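Metallo-beta-lactamase FIM-1 (PDB 6V3Q) probably hydrolyses beta-lactam antibiotics to substituted beta-amino acids, as a zinc-dependent class B beta-lactamase of Pseudomonas aeruginosa. Local coordinates at residues G38-V41 and F46-L49; W76-H81 and H134-F139; V99-A104 and T130-P135; H120-D125 and D148-G153. All blocks are in the same frame, centred on the assembly; numbering follows the deposited sequence.

Contact 1: residues G38-V41 and F46-L49; sequences GLIV and FSIL
Val41 and Ile48 form an antiparallel hydrogen-bonded pair whose two backbone bonds give this contact its firm centre. Val41 N reaches Ile48 O at 2.8 Å, and the bond in return, from Ile48 N to Val41 O, measures 2.7 Å; both run nearly straight at the hydrogen. Weaker CA-H contacts share the same acceptors: Ile40 CA lies 3.3 Å from Ile48 O, and Ser47 CA approaches Val41 O to 3.2 Å. Each carbonyl oxygen is thus met by one N-H and one C-H. On this pair's face of the sheet, Val41 and Ile48 both rest on Leu136, with Val41 CB and Ile48 CB 4.4 Å apart. The non-hydrogen-bonded pair Ile40 and Leu49 takes the other face, where both residues touch Ile62 of helix 56-68. Ile40 divides its branches there: CG2, anti to the backbone N, lies on Ser47 CB at 3.7 Å, whereas Ile40 CG1 meets Leu49 CD1 at 4.0 Å. Leu49 has its CG anti to the backbone N (chi1 176°), and its end bends back over the partner strand, bringing Leu49 CD1 within 3.4 Å of Leu39 O. The packing slackens toward the start of 46-49. Phe46 is partly exposed, and its ring leads off to Pro73, Arg75 and Trp76, while Ser47 spends its hydroxyl on Lys72 O. The two segments belong to a beta hairpin, strands 33-43 and 46-50, in the larger sheet of the metallo-beta-lactamase alpha-beta/beta-alpha sandwich.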
loop_
_atom_site.group_PDB
_atom_site.type_symbol
_atom_site.label_atom_id
_atom_site.label_comp_id
_atom_site.label_asym_id
_atom_site.label_seq_id
_atom_site.Cartn_x
_atom_site.Cartn_y
_atom_site.Cartn_z
ATOM N N GLY A 38 -4.289 -5.810 -15.129
ATOM C CA GLY A 38 -4.344 -6.818 -16.168
ATOM C C GLY A 38 -5.271 -6.352 -17.271
ATOM O O GLY A 38 -5.818 -5.250 -17.186
ATOM N N LEU A 39 -5.467 -7.159 -18.306
ATOM C CA LEU A 39 -6.330 -6.774 -19.411
ATOM C C LEU A 39 -7.387 -7.841 -19.654
ATOM O O LEU A 39 -7.161 -9.031 -19.421
ATOM C CB LEU A 39 -5.542 -6.551 -20.712
ATOM C CG LEU A 39 -4.595 -5.354 -20.834
ATOM C CD1 LEU A 39 -3.866 -5.396 -22.171
ATOM C CD2 LEU A 39 -5.345 -4.036 -20.673
ATOM N N ILE A 40 -8.552 -7.392 -20.114
ATOM C CA ILE A 40 -9.553 -8.253 -20.731
ATOM C C ILE A 40 -9.778 -7.724 -22.139
ATOM O O ILE A 40 -10.165 -6.561 -22.317
ATOM C CB ILE A 40 -10.868 -8.289 -19.936
ATOM C CG1 ILE A 40 -10.615 -8.755 -18.502
ATOM C CG2 ILE A 40 -11.867 -9.212 -20.618
ATOM C CD1 ILE A 40 -10.972 -7.725 -17.452
ATOM N N VAL A 41 -9.527 -8.567 -23.136
ATOM C CA VAL A 41 -9.589 -8.176 -24.539
ATOM C C VAL A 41 -10.720 -8.947 -25.201
ATOM O O VAL A 41 -10.700 -10.184 -25.233
ATOM C CB VAL A 41 -8.260 -8.430 -25.265
ATOM C CG1 VAL A 41 -8.380 -8.023 -26.729
ATOM C CG2 VAL A 41 -7.140 -7.666 -24.587
ATOM N N PHE A 46 -16.453 -13.795 -27.071
ATOM C CA PHE A 46 -15.732 -14.150 -25.855
ATOM C C PHE A 46 -14.595 -13.165 -25.619
ATOM O O PHE A 46 -14.512 -12.144 -26.305
ATOM C CB PHE A 46 -15.218 -15.587 -25.946
ATOM C CG PHE A 46 -16.290 -16.586 -26.281
ATOM C CD1 PHE A 46 -17.152 -17.054 -25.302
ATOM C CD2 PHE A 46 -16.451 -17.041 -27.580
ATOM C CE1 PHE A 46 -18.148 -17.965 -25.611
ATOM C CE2 PHE A 46 -17.443 -17.950 -27.894
ATOM C CZ PHE A 46 -18.292 -18.411 -26.909
ATOM N N SER A 47 -13.718 -13.446 -24.659
ATOM C CA SER A 47 -12.692 -12.477 -24.295
ATOM C C SER A 47 -11.431 -13.192 -23.829
ATOM O O SER A 47 -11.468 -14.340 -23.377
ATOM C CB SER A 47 -13.197 -11.515 -23.214
ATOM O OG SER A 47 -13.669 -12.222 -22.081
ATOM N N ILE A 48 -10.308 -12.486 -23.943
ATOM C CA ILE A 48 -8.995 -12.994 -23.566
ATOM C C ILE A 48 -8.544 -12.264 -22.310
ATOM O O ILE A 48 -8.667 -11.036 -22.224
ATOM C CB ILE A 48 -7.974 -12.811 -24.703
ATOM C CG1 ILE A 48 -8.457 -13.520 -25.970
ATOM C CG2 ILE A 48 -6.605 -13.333 -24.287
ATOM C CD1 ILE A 48 -7.778 -13.041 -27.233
ATOM N N LEU A 49 -8.028 -13.014 -21.340
ATOM C CA LEU A 49 -7.556 -12.454 -20.082
ATOM C C LEU A 49 -6.034 -12.393 -20.098
ATOM O O LEU A 49 -5.368 -13.401 -20.357
ATOM C CB LEU A 49 -8.042 -13.282 -18.893
ATOM C CG LEU A 49 -7.516 -12.848 -17.522
ATOM C CD1 LEU A 49 -8.000 -11.448 -17.171
ATOM C CD2 LEU A 49 -7.909 -13.841 -16.435
#

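Contact 2: residues W76-H81 and H134-F139; sequences WAVFTH and HPLVIF. With ZN (zinc ion), chain C.
Val78 meets Leu136 and Ile138 with its two methyl groups, one for each partner. Its first torsion, chi1 63°, sets CG1 between the backbone N and the carbonyl carbon and CG2 anti to the nitrogen, so that the branches fork toward the other segment. Val78 CG2 and Ile138 CD1 come together tip to tip at 4.0 Å; Val78 CG1 stands 4.3 Å from Leu136 CD1. Ile138 reaches that far because its longer branch is almost fully extended (chi2 165°), and Leu136 is likewise stretched out at its second torsion. Strand 74-78 belongs to one sheet and strand 137-139 to the other, making this small, wholly apolar contact part of the interface between the two sheets of the alpha-beta/beta-alpha sandwich. Leu136 extends the interface to Ile48 and Val50 on one side of the sandwich and to Val152 and Leu154 on the other. A cis peptide bond joins His134 to Pro135, just ahead of the leucine. Farther along, segment 76-81 carries His81, the first histidine of the family's His-X-His-X-Asp motif, to the active site. The imidazole of His81 leaves with CG between backbone N and carbonyl carbon (chi1 68°), and His81 NE2 binds the zinc ion at 2.2 Å. His83 and His145 hold the same ion, their rings gathered against that of His81.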
loop_
_atom_site.group_PDB
_atom_site.type_symbol
_atom_site.label_atom_id
_atom_site.label_comp_id
_atom_site.label_asym_id
_atom_site.label_seq_id
_atom_site.Cartn_x
_atom_site.Cartn_y
_atom_site.Cartn_z
ATOM N N TRP A 76 -9.795 -17.686 -22.953
ATOM C CA TRP A 76 -8.358 -17.885 -23.016
ATOM C C TRP A 76 -7.685 -16.927 -22.045
ATOM O O TRP A 76 -8.216 -15.858 -21.737
ATOM C CB TRP A 76 -7.817 -17.666 -24.434
ATOM C CG TRP A 76 -8.654 -18.316 -25.489
ATOM C CD1 TRP A 76 -8.506 -19.575 -25.995
ATOM C CD2 TRP A 76 -9.784 -17.745 -26.159
ATOM N NE1 TRP A 76 -9.471 -19.821 -26.941
ATOM C CE2 TRP A 76 -10.270 -18.713 -27.060
ATOM C CE3 TRP A 76 -10.431 -16.507 -26.085
ATOM C CZ2 TRP A 76 -11.371 -18.482 -27.883
ATOM C CZ3 TRP A 76 -11.526 -16.279 -26.903
ATOM C CH2 TRP A 76 -11.984 -17.262 -27.789
ATOM N N ALA A 77 -6.507 -17.320 -21.568
ATOM C CA ALA A 77 -5.757 -16.502 -20.631
ATOM C C ALA A 77 -4.267 -16.702 -20.866
ATOM O O ALA A 77 -3.812 -17.804 -21.187
ATOM C CB ALA A 77 -6.120 -16.836 -19.181
ATOM N N VAL A 78 -3.513 -15.616 -20.714
ATOM C CA VAL A 78 -2.059 -15.637 -20.800
ATOM C C VAL A 78 -1.513 -14.801 -19.650
ATOM O O VAL A 78 -2.150 -13.848 -19.190
ATOM C CB VAL A 78 -1.554 -15.111 -22.164
ATOM C CG1 VAL A 78 -1.949 -13.655 -22.358
ATOM C CG2 VAL A 78 -0.048 -15.301 -22.295
ATOM N N PHE A 79 -0.339 -15.180 -19.163
ATOM C CA PHE A 79 0.279 -14.529 -18.021
ATOM C C PHE A 79 1.698 -14.119 -18.384
ATOM O O PHE A 79 2.396 -14.819 -19.125
ATOM C CB PHE A 79 0.276 -15.460 -16.806
ATOM C CG PHE A 79 -0.930 -16.354 -16.740
ATOM C CD1 PHE A 79 -2.169 -15.846 -16.377
ATOM C CD2 PHE A 79 -0.830 -17.698 -17.057
ATOM C CE1 PHE A 79 -3.280 -16.664 -16.329
ATOM C CE2 PHE A 79 -1.941 -18.523 -17.006
ATOM C CZ PHE A 79 -3.167 -18.003 -16.640
ATOM N N THR A 80 2.125 -12.976 -17.846
ATOM C CA THR A 80 3.366 -12.354 -18.287
ATOM C C THR A 80 4.599 -12.832 -17.523
ATOM O O THR A 80 5.706 -12.752 -18.067
ATOM C CB THR A 80 3.251 -10.828 -18.194
ATOM O OG1 THR A 80 2.931 -10.446 -16.851
ATOM C CG2 THR A 80 2.158 -10.332 -19.131
ATOM N N HIS A 81 4.447 -13.325 -16.294
ATOM C CA HIS A 81 5.539 -14.003 -15.598
ATOM C C HIS A 81 4.971 -14.709 -14.375
ATOM O O HIS A 81 3.793 -14.559 -14.038
ATOM C CB HIS A 81 6.675 -13.046 -15.214
ATOM C CG HIS A 81 6.310 -12.048 -14.161
ATOM N ND1 HIS A 81 5.499 -10.961 -14.410
ATOM C CD2 HIS A 81 6.671 -11.957 -12.859
ATOM C CE1 HIS A 81 5.367 -10.251 -13.304
ATOM N NE2 HIS A 81 6.067 -10.834 -12.348
ATOM N N HIS A 134 -4.372 -14.049 -31.192
ATOM C CA HIS A 134 -4.674 -12.895 -32.025
ATOM C C HIS A 134 -6.042 -12.330 -31.645
ATOM O O HIS A 134 -6.986 -13.098 -31.419
ATOM C CB HIS A 134 -4.646 -13.295 -33.505
ATOM C CG HIS A 134 -4.648 -12.134 -34.450
ATOM N ND1 HIS A 134 -5.809 -11.590 -34.958
ATOM C CD2 HIS A 134 -3.633 -11.413 -34.979
ATOM C CE1 HIS A 134 -5.508 -10.585 -35.760
ATOM N NE2 HIS A 134 -4.194 -10.457 -35.791
ATOM N N PRO A 135 -6.199 -10.997 -31.574
ATOM C CA PRO A 135 -5.281 -9.960 -32.059
ATOM C C PRO A 135 -4.127 -9.584 -31.132
ATOM O O PRO A 135 -3.377 -8.678 -31.484
ATOM C CB PRO A 135 -6.204 -8.754 -32.248
ATOM C CG PRO A 135 -7.382 -8.992 -31.327
ATOM C CD PRO A 135 -7.317 -10.409 -30.817
ATOM N N LEU A 136 -3.975 -10.250 -29.990
ATOM C CA LEU A 136 -2.797 -10.008 -29.169
ATOM C C LEU A 136 -1.552 -10.479 -29.911
ATOM O O LEU A 136 -1.561 -11.518 -30.575
ATOM C CB LEU A 136 -2.890 -10.733 -27.819
ATOM C CG LEU A 136 -4.105 -10.704 -26.892
ATOM C CD1 LEU A 136 -3.753 -11.342 -25.546
ATOM C CD2 LEU A 136 -4.661 -9.306 -26.679
ATOM N N VAL A 137 -0.482 -9.701 -29.810
ATOM C CA VAL A 137 0.854 -10.176 -30.143
ATOM C C VAL A 137 1.586 -10.407 -28.830
ATOM O O VAL A 137 1.813 -9.466 -28.059
ATOM C CB VAL A 137 1.617 -9.193 -31.044
ATOM C CG1 VAL A 137 3.064 -9.647 -31.207
ATOM C CG2 VAL A 137 0.948 -9.092 -32.405
ATOM N N ILE A 138 1.918 -11.662 -28.554
ATOM C CA ILE A 138 2.680 -12.019 -27.367
ATOM C C ILE A 138 4.151 -12.041 -27.757
ATOM O O ILE A 138 4.548 -12.778 -28.667
ATOM C CB ILE A 138 2.229 -13.371 -26.797
ATOM C CG1 ILE A 138 0.741 -13.319 -26.428
ATOM C CG2 ILE A 138 3.068 -13.735 -25.583
ATOM C CD1 ILE A 138 0.117 -14.672 -26.199
ATOM N N PHE A 139 4.953 -11.234 -27.073
ATOM C CA PHE A 139 6.338 -10.990 -27.442
ATOM C C PHE A 139 7.253 -11.330 -26.276
ATOM O O PHE A 139 6.943 -11.022 -25.120
ATOM C CB PHE A 139 6.523 -9.526 -27.861
ATOM C CG PHE A 139 7.925 -9.176 -28.269
ATOM C CD1 PHE A 139 8.458 -9.660 -29.451
ATOM C CD2 PHE A 139 8.703 -8.345 -27.481
ATOM C CE1 PHE A 139 9.753 -9.333 -29.832
ATOM C CE2 PHE A 139 9.995 -8.016 -27.855
ATOM C CZ PHE A 139 10.516 -8.509 -29.032
HETATM ZN ZN ZN C . 6.898 -9.884 -10.528
#

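Contact 3: residues V99-A104 and T130-P135; sequences VTYAAA and TSVLHP
Tyr101 alone makes the contact from its strand, its ring bridging to Val132 and Leu133 while the backbones stay well apart: Tyr101 CA and Leu133 CA, the nearest such pair, are 9.4 Å from each other. The partner is a type I beta turn from Ser131 to His134, in the loop that links strands 129-130 and 137-139 of the second sheet in the metallo-beta-lactamase sandwich. Tyr101 belongs to the first sheet. With CG anti to the carbonyl carbon (chi1 -64°), it directs its ring toward the turn, where both aliphatic residues meet it obliquely. Val132 approaches from the opposite direction on the CE1 side, and Leu133 CD2 lies 4.3 Å from Tyr101 CE2. The two aliphatics differ in setting: Leu133 is buried and continues onto Trp76 and Val78, whereas Val132 is exposed. The ring of His120 also meets that of the tyrosine, the two planes about 30° apart. Within the turn His134 N bonds to Ser131 O, 3.1 Å, and an ST turn overlapping its start has Val132 N donating to Thr130 OG1 at 3.2 Å. Val132 CG2, anti to its own nitrogen, sits 3.8 Å from Tyr101 CE1 and 3.9 Å from Tyr101 OH.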
loop_
_atom_site.group_PDB
_atom_site.type_symbol
_atom_site.label_atom_id
_atom_site.label_comp_id
_atom_site.label_asym_id
_atom_site.label_seq_id
_atom_site.Cartn_x
_atom_site.Cartn_y
_atom_site.Cartn_z
ATOM N N VAL A 99 -8.614 -21.900 -21.316
ATOM C CA VAL A 99 -7.364 -22.318 -21.943
ATOM C C VAL A 99 -6.283 -21.324 -21.538
ATOM O O VAL A 99 -6.377 -20.132 -21.849
ATOM C CB VAL A 99 -7.505 -22.397 -23.469
ATOM C CG1 VAL A 99 -6.293 -23.091 -24.074
ATOM C CG2 VAL A 99 -8.794 -23.114 -23.853
ATOM N N THR A 100 -5.263 -21.806 -20.832
ATOM C CA THR A 100 -4.256 -20.946 -20.228
ATOM C C THR A 100 -2.904 -21.149 -20.899
ATOM O O THR A 100 -2.517 -22.280 -21.211
ATOM C CB THR A 100 -4.140 -21.213 -18.726
ATOM O OG1 THR A 100 -3.714 -22.564 -18.510
ATOM C CG2 THR A 100 -5.485 -20.999 -18.049
ATOM N N TYR A 101 -2.191 -20.045 -21.112
ATOM C CA TYR A 101 -0.875 -20.056 -21.732
ATOM C C TYR A 101 0.114 -19.286 -20.866
ATOM O O TYR A 101 -0.251 -18.331 -20.175
ATOM C CB TYR A 101 -0.894 -19.425 -23.131
ATOM C CG TYR A 101 -1.722 -20.157 -24.161
ATOM C CD1 TYR A 101 -1.126 -21.005 -25.083
ATOM C CD2 TYR A 101 -3.097 -19.981 -24.228
ATOM C CE1 TYR A 101 -1.879 -21.668 -26.036
ATOM C CE2 TYR A 101 -3.858 -20.639 -25.175
ATOM C CZ TYR A 101 -3.243 -21.481 -26.077
ATOM O OH TYR A 101 -3.999 -22.138 -27.021
ATOM N N ALA A 102 1.374 -19.704 -20.927
ATOM C CA ALA A 102 2.464 -18.958 -20.314
ATOM C C ALA A 102 3.763 -19.382 -20.976
ATOM O O ALA A 102 3.829 -20.414 -21.651
ATOM C CB ALA A 102 2.530 -19.180 -18.800
ATOM N N ALA A 103 4.797 -18.564 -20.786
ATOM C CA ALA A 103 6.122 -18.920 -21.269
ATOM C C ALA A 103 6.575 -20.221 -20.622
ATOM O O ALA A 103 6.224 -20.513 -19.475
ATOM C CB ALA A 103 7.119 -17.803 -20.960
ATOM N N ALA A 104 7.337 -21.021 -21.377
ATOM C CA ALA A 104 7.797 -22.305 -20.856
ATOM C C ALA A 104 8.545 -22.124 -19.544
ATOM O O ALA A 104 8.370 -22.906 -18.603
ATOM C CB ALA A 104 8.679 -23.010 -21.888
ATOM N N THR A 130 4.277 -14.609 -31.057
ATOM C CA THR A 130 3.287 -15.633 -31.353
ATOM C C THR A 130 1.923 -14.966 -31.434
ATOM O O THR A 130 1.586 -14.130 -30.591
ATOM C CB THR A 130 3.271 -16.749 -30.296
ATOM O OG1 THR A 130 2.083 -17.537 -30.452
ATOM C CG2 THR A 130 3.299 -16.171 -28.892
ATOM N N SER A 131 1.158 -15.316 -32.468
ATOM C CA SER A 131 -0.204 -14.828 -32.639
ATOM C C SER A 131 -1.242 -15.851 -32.194
ATOM O O SER A 131 -2.374 -15.832 -32.691
ATOM C CB SER A 131 -0.446 -14.429 -34.096
ATOM O OG SER A 131 0.243 -13.234 -34.419
ATOM N N VAL A 132 -0.880 -16.734 -31.258
ATOM C CA VAL A 132 -1.792 -17.782 -30.804
ATOM C C VAL A 132 -3.057 -17.186 -30.196
ATOM O O VAL A 132 -4.118 -17.825 -30.195
ATOM C CB VAL A 132 -1.067 -18.715 -29.811
ATOM C CG1 VAL A 132 -0.646 -17.952 -28.565
ATOM C CG2 VAL A 132 -1.941 -19.908 -29.452
ATOM N N LEU A 133 -2.975 -15.961 -29.686
ATOM C CA LEU A 133 -4.107 -15.258 -29.100
ATOM C C LEU A 133 -4.404 -13.973 -29.863
ATOM O O LEU A 133 -4.659 -12.923 -29.270
ATOM C CB LEU A 133 -3.857 -14.964 -27.623
ATOM C CG LEU A 133 -3.861 -16.181 -26.699
ATOM C CD1 LEU A 133 -3.657 -15.755 -25.257
ATOM C CD2 LEU A 133 -5.160 -16.952 -26.857
ATOM N N HIS A 134 -4.372 -14.049 -31.192
ATOM C CA HIS A 134 -4.674 -12.895 -32.025
ATOM C C HIS A 134 -6.042 -12.330 -31.645
ATOM O O HIS A 134 -6.986 -13.098 -31.419
ATOM C CB HIS A 134 -4.646 -13.295 -33.505
ATOM C CG HIS A 134 -4.648 -12.134 -34.450
ATOM N ND1 HIS A 134 -5.809 -11.590 -34.958
ATOM C CD2 HIS A 134 -3.633 -11.413 -34.979
ATOM C CE1 HIS A 134 -5.508 -10.585 -35.760
ATOM N NE2 HIS A 134 -4.194 -10.457 -35.791
ATOM N N PRO A 135 -6.199 -10.997 -31.574
ATOM C CA PRO A 135 -5.281 -9.960 -32.059
ATOM C C PRO A 135 -4.127 -9.584 -31.132
ATOM O O PRO A 135 -3.377 -8.678 -31.484
ATOM C CB PRO A 135 -6.204 -8.754 -32.248
ATOM C CG PRO A 135 -7.382 -8.992 -31.327
ATOM C CD PRO A 135 -7.317 -10.409 -30.817
#

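Contact 4: residues H120-D125 and D148-G153; sequences HDLIFD and DNIVVG
Leu122 and Ile150 lie where two largely extended chains face each other, their CA atoms 10.5 Å apart, too far for any backbone pairing. The chain at 120-125 leaves a short edge strand and runs on as an extended loop; at 148-153 the order is reversed, a loop leading into strand 151-154. Side chains span the gap. Leu122 and Phe124 both point toward Ile150, which answers with a different branch for each. Ile150 CD1 is pressed against Leu122 CD1 at 3.6 Å, whereas Ile150 CG2 meets Phe124 CZ at 4.1 Å, an oblique approach to the ring. The isoleucine can serve both because CG1 occupies the position between backbone N and carbonyl carbon (chi1 61°) and continues straight to CD1 (chi2 176°), leaving CG2 beside the nitrogen. All three residues also touch Ile138, which makes a common apolar cluster. The backbones are anchored separately, Leu122 to Ala102 and Ile150 to Thr80. Two residues before Ile150, Asp148 uses OD2 to hold Ala82 N, between two zinc ligands, and Ser106 OG. The cluster sits between edge strand 120-121 of the first sheet and strands 137-139 and 151-154 of the second, while helix 104-108 touches the segments at Asp121 and Asp148.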
loop_
_atom_site.group_PDB
_atom_site.type_symbol
_atom_site.label_atom_id
_atom_site.label_comp_id
_atom_site.label_asym_id
_atom_site.label_seq_id
_atom_site.Cartn_x
_atom_site.Cartn_y
_atom_site.Cartn_z
ATOM N N HIS A 120 -0.603 -24.709 -21.116
ATOM C CA HIS A 120 0.141 -24.783 -22.365
ATOM C C HIS A 120 1.363 -23.879 -22.311
ATOM O O HIS A 120 1.305 -22.770 -21.767
ATOM C CB HIS A 120 -0.736 -24.384 -23.558
ATOM C CG HIS A 120 -1.884 -25.312 -23.806
ATOM N ND1 HIS A 120 -3.192 -24.968 -23.542
ATOM C CD2 HIS A 120 -1.919 -26.573 -24.298
ATOM C CE1 HIS A 120 -3.984 -25.975 -23.861
ATOM N NE2 HIS A 120 -3.237 -26.963 -24.321
ATOM N N ASP A 121 2.468 -24.363 -22.877
ATOM C CA ASP A 121 3.639 -23.527 -23.095
ATOM C C ASP A 121 3.470 -22.754 -24.394
ATOM O O ASP A 121 3.071 -23.323 -25.415
ATOM C CB ASP A 121 4.911 -24.374 -23.153
ATOM C CG ASP A 121 5.204 -25.078 -21.850
ATOM O OD1 ASP A 121 4.466 -24.847 -20.872
ATOM O OD2 ASP A 121 6.175 -25.865 -21.805
ATOM N N LEU A 122 3.764 -21.459 -24.354
ATOM C CA LEU A 122 3.762 -20.667 -25.574
ATOM C C LEU A 122 4.894 -21.116 -26.492
ATOM O O LEU A 122 5.972 -21.507 -26.041
ATOM C CB LEU A 122 3.898 -19.179 -25.244
ATOM C CG LEU A 122 2.698 -18.514 -24.564
ATOM C CD1 LEU A 122 3.086 -17.175 -23.960
ATOM C CD2 LEU A 122 1.559 -18.338 -25.554
ATOM N N ILE A 123 4.633 -21.072 -27.794
ATOM C CA ILE A 123 5.612 -21.450 -28.806
ATOM C C ILE A 123 5.920 -20.205 -29.626
ATOM O O ILE A 123 5.091 -19.759 -30.428
ATOM C CB ILE A 123 5.118 -22.599 -29.698
ATOM C CG1 ILE A 123 4.832 -23.842 -28.850
ATOM C CG2 ILE A 123 6.144 -22.919 -30.775
ATOM C CD1 ILE A 123 4.613 -25.104 -29.656
ATOM N N PHE A 124 7.107 -19.644 -29.424
ATOM C CA PHE A 124 7.518 -18.429 -30.109
ATOM C C PHE A 124 8.226 -18.761 -31.415
ATOM O O PHE A 124 8.889 -19.795 -31.541
ATOM C CB PHE A 124 8.441 -17.595 -29.221
ATOM C CG PHE A 124 7.758 -17.004 -28.021
ATOM C CD1 PHE A 124 7.836 -17.620 -26.782
ATOM C CD2 PHE A 124 7.038 -15.826 -28.130
ATOM C CE1 PHE A 124 7.205 -17.074 -25.676
ATOM C CE2 PHE A 124 6.407 -15.275 -27.030
ATOM C CZ PHE A 124 6.490 -15.900 -25.804
ATOM N N ASP A 125 8.076 -17.872 -32.392
ATOM C CA ASP A 125 8.764 -18.020 -33.663
ATOM C C ASP A 125 10.148 -17.377 -33.564
ATOM O O ASP A 125 10.556 -16.883 -32.511
ATOM C CB ASP A 125 7.923 -17.429 -34.799
ATOM C CG ASP A 125 7.713 -15.923 -34.670
ATOM O OD1 ASP A 125 7.118 -15.334 -35.599
ATOM O OD2 ASP A 125 8.147 -15.322 -33.664
ATOM N N ASP A 148 11.753 -14.746 -16.962
ATOM C CA ASP A 148 10.713 -15.314 -17.806
ATOM C C ASP A 148 9.684 -14.304 -18.291
ATOM O O ASP A 148 8.730 -14.703 -18.967
ATOM C CB ASP A 148 9.989 -16.433 -17.055
ATOM C CG ASP A 148 9.361 -15.948 -15.762
ATOM O OD1 ASP A 148 10.078 -15.330 -14.953
ATOM O OD2 ASP A 148 8.149 -16.168 -15.562
ATOM N N ASN A 149 9.838 -13.021 -17.972
ATOM C CA ASN A 149 8.787 -12.057 -18.275
ATOM C C ASN A 149 8.585 -11.912 -19.779
ATOM O O ASN A 149 9.545 -11.899 -20.555
ATOM C CB ASN A 149 9.085 -10.688 -17.648
ATOM C CG ASN A 149 10.468 -10.145 -17.998
ATOM O OD1 ASN A 149 10.982 -9.270 -17.301
ATOM N ND2 ASN A 149 11.068 -10.646 -19.072
ATOM N N ILE A 150 7.320 -11.815 -20.182
ATOM C CA ILE A 150 6.933 -11.550 -21.559
ATOM C C ILE A 150 5.961 -10.375 -21.551
ATOM O O ILE A 150 5.436 -9.984 -20.509
ATOM C CB ILE A 150 6.296 -12.781 -22.239
ATOM C CG1 ILE A 150 5.030 -13.200 -21.490
ATOM C CG2 ILE A 150 7.286 -13.940 -22.297
ATOM C CD1 ILE A 150 4.284 -14.339 -22.139
ATOM N N VAL A 151 5.722 -9.810 -22.735
ATOM C CA VAL A 151 4.807 -8.687 -22.882
ATOM C C VAL A 151 3.734 -9.041 -23.903
ATOM O O VAL A 151 3.876 -9.975 -24.697
ATOM C CB VAL A 151 5.532 -7.389 -23.288
ATOM C CG1 VAL A 151 6.662 -7.082 -22.312
ATOM C CG2 VAL A 151 6.052 -7.495 -24.718
ATOM N N VAL A 152 2.645 -8.274 -23.872
ATOM C CA VAL A 152 1.533 -8.431 -24.802
ATOM C C VAL A 152 1.280 -7.089 -25.469
ATOM O O VAL A 152 1.138 -6.070 -24.785
ATOM C CB VAL A 152 0.256 -8.932 -24.098
ATOM C CG1 VAL A 152 -0.932 -8.888 -25.049
ATOM C CG2 VAL A 152 0.462 -10.337 -23.561
ATOM N N GLY A 153 1.227 -7.088 -26.796
ATOM C CA GLY A 153 0.941 -5.892 -27.563
ATOM C C GLY A 153 -0.380 -6.018 -28.298
ATOM O O GLY A 153 -0.795 -7.117 -28.671
#

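From the N terminus, contact 1 closes first, a hairpin complete before the others begin. Its strand 46-50 then pairs with strand 74-78, on which contact 2 opens; that loop closes only at 134-139. Inside it contact 3 starts at 99-104 and ends at 130-135, sharing His134 and Pro135 with contact 2, so the two finish on one piece of chain. Contact 4 starts at 120-125, before either has closed, and ends at 148-153, after both, thus crossing them. Contact 1 stays within the seven-stranded sheet, where strands 46-50, 74-78, 99-102 and 120-121 lie in sequence; contacts 2, 3 and 4 join successive members of that row to the second sheet and its loops.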